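Local structure of universal stress protein MJ0577 (Methanocaldococcus jannaschii, 1MJH) at residues Ile102-Ile107 with Val113-Asp118. The protein binds ATP, with one manganese ion per subunit, as a homodimer of the universal stress protein A family. Numbering follows the deposited sequence.
Sequences IIVVGI and VKIAED
Ile115 reaches from helix 108-118 over the face of strand 98-106 and lies against two residues of that strand, Ile102 and Val104. Its two branches divide the work. The CG2 methyl of Ile115 meets the end of the Ile102 chain, CD1, at 4.2 Å, while CD1 of Ile115 extends to the CG1 methyl of Val104 at 4.4 Å. A chi1 of -72° swings CG1 of Ile115 to the side of its backbone N and leaves CG2 as the separate branch that Ile102 touches; the two isoleucine chains run alongside each other in opposing senses. The touch is light and wholly apolar: about 102 Å² is buried, and the nearest CA atoms, those of Ile102 and Ile115, stay 9.5 Å apart. Ile103, between the two strand contacts, turns the other way and packs on Met85 of helix 66-95, which leaves the strand with helices on both faces. Backbone hydrogen bonds tie Ile102 and Val104 to strand 35-43, whose Leu39 touches both isoleucines; Val104 also lies close to Val41, an ATP-binding residue. Helix 108-118 lies here against a three-layer alpha/beta/alpha sandwich's parallel sheet, as the beta-alpha-beta crossover from strand 98-106 to strand 123-127, beyond strands 35-43 and 7-11.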
loop_
_atom_site.group_PDB
_atom_site.type_symbol
_atom_site.label_atom_id
_atom_site.label_comp_id
_atom_site.label_asym_id
_atom_site.label_seq_id
_atom_site.Cartn_x
_atom_site.Cartn_y
_atom_site.Cartn_z
ATOM N N ILE B 102 -6.821 20.324 -1.691
ATOM C CA ILE B 102 -6.610 20.892 -0.366
ATOM C C ILE B 102 -5.170 21.229 -0.055
ATOM O O ILE B 102 -4.247 20.417 -0.221
ATOM C CB ILE B 102 -7.100 19.860 0.704
ATOM C CG1 ILE B 102 -8.566 19.491 0.477
ATOM C CG2 ILE B 102 -6.840 20.363 2.119
ATOM C CD1 ILE B 102 -9.043 18.303 1.322
ATOM N N ILE B 103 -4.894 22.443 0.429
ATOM C CA ILE B 103 -3.624 22.872 0.938
ATOM C C ILE B 103 -3.843 23.264 2.399
ATOM O O ILE B 103 -4.759 24.038 2.682
ATOM C CB ILE B 103 -2.941 24.035 0.218
ATOM C CG1 ILE B 103 -2.709 23.664 -1.253
ATOM C CG2 ILE B 103 -1.654 24.461 0.903
ATOM C CD1 ILE B 103 -2.385 24.881 -2.100
ATOM N N VAL B 104 -3.086 22.665 3.302
ATOM C CA VAL B 104 -3.286 22.957 4.712
ATOM C C VAL B 104 -1.945 23.064 5.415
ATOM O O VAL B 104 -0.973 22.435 4.974
ATOM C CB VAL B 104 -4.178 21.880 5.338
ATOM C CG1 VAL B 104 -3.462 20.522 5.264
ATOM C CG2 VAL B 104 -4.604 22.178 6.771
ATOM N N VAL B 105 -1.843 23.952 6.395
ATOM C CA VAL B 105 -0.600 24.092 7.163
ATOM C C VAL B 105 -0.724 23.151 8.356
ATOM O O VAL B 105 -1.728 23.164 9.084
ATOM C CB VAL B 105 -0.334 25.537 7.680
ATOM C CG1 VAL B 105 0.935 25.565 8.542
ATOM C CG2 VAL B 105 -0.164 26.539 6.551
ATOM N N GLY B 106 0.296 22.326 8.631
ATOM C CA GLY B 106 0.171 21.428 9.779
ATOM C C GLY B 106 1.272 20.346 9.743
ATOM O O GLY B 106 2.309 20.598 9.157
ATOM N N ILE B 107 1.100 19.331 10.543
ATOM C CA ILE B 107 2.081 18.223 10.562
ATOM C C ILE B 107 1.643 17.267 9.448
ATOM O O ILE B 107 0.560 16.704 9.523
ATOM C CB ILE B 107 2.009 17.575 11.953
ATOM C CG1 ILE B 107 2.329 18.572 13.088
ATOM C CG2 ILE B 107 3.041 16.447 11.999
ATOM C CD1 ILE B 107 2.204 17.967 14.476
ATOM N N VAL B 113 -3.681 11.555 7.831
ATOM C CA VAL B 113 -4.557 10.608 8.535
ATOM C C VAL B 113 -5.926 11.228 8.817
ATOM O O VAL B 113 -6.945 10.579 8.614
ATOM C CB VAL B 113 -3.876 10.177 9.842
ATOM C CG1 VAL B 113 -4.814 9.350 10.730
ATOM C CG2 VAL B 113 -2.644 9.300 9.495
ATOM N N LYS B 114 -5.932 12.473 9.260
ATOM C CA LYS B 114 -7.193 13.144 9.604
ATOM C C LYS B 114 -8.105 13.317 8.400
ATOM O O LYS B 114 -9.320 13.074 8.428
ATOM C CB LYS B 114 -6.845 14.479 10.270
ATOM C CG LYS B 114 -7.984 15.465 10.352
ATOM C CD LYS B 114 -7.543 16.726 11.105
ATOM C CE LYS B 114 -8.393 17.886 10.594
ATOM N NZ LYS B 114 -7.985 19.192 11.183
ATOM N N ILE B 115 -7.517 13.785 7.288
ATOM C CA ILE B 115 -8.270 14.057 6.083
ATOM C C ILE B 115 -8.697 12.786 5.405
ATOM O O ILE B 115 -9.814 12.676 4.907
ATOM C CB ILE B 115 -7.462 15.018 5.164
ATOM C CG1 ILE B 115 -7.453 16.426 5.792
ATOM C CG2 ILE B 115 -8.121 15.030 3.784
ATOM C CD1 ILE B 115 -6.507 17.391 5.089
ATOM N N ALA B 116 -7.914 11.669 5.487
ATOM C CA ALA B 116 -8.435 10.440 4.946
ATOM C C ALA B 116 -9.730 9.978 5.667
ATOM O O ALA B 116 -10.650 9.543 4.970
ATOM C CB ALA B 116 -7.437 9.311 5.138
ATOM N N GLU B 117 -9.687 10.174 6.994
ATOM C CA GLU B 117 -10.908 9.830 7.760
ATOM C C GLU B 117 -12.057 10.818 7.510
ATOM O O GLU B 117 -13.194 10.365 7.204
ATOM C CB GLU B 117 -10.428 9.908 9.233
ATOM C CG GLU B 117 -11.558 9.840 10.277
ATOM C CD GLU B 117 -12.319 8.543 10.296
ATOM O OE1 GLU B 117 -11.791 7.469 9.922
ATOM O OE2 GLU B 117 -13.517 8.524 10.731
ATOM N N ASP B 118 -11.742 12.114 7.434
ATOM C CA ASP B 118 -12.846 13.120 7.297
ATOM C C ASP B 118 -13.536 13.012 5.958
ATOM O O ASP B 118 -14.775 13.174 5.822
ATOM C CB ASP B 118 -12.268 14.500 7.590
ATOM C CG ASP B 118 -11.946 14.802 9.034
ATOM O OD1 ASP B 118 -12.184 13.976 9.938
ATOM O OD2 ASP B 118 -11.433 15.871 9.431
#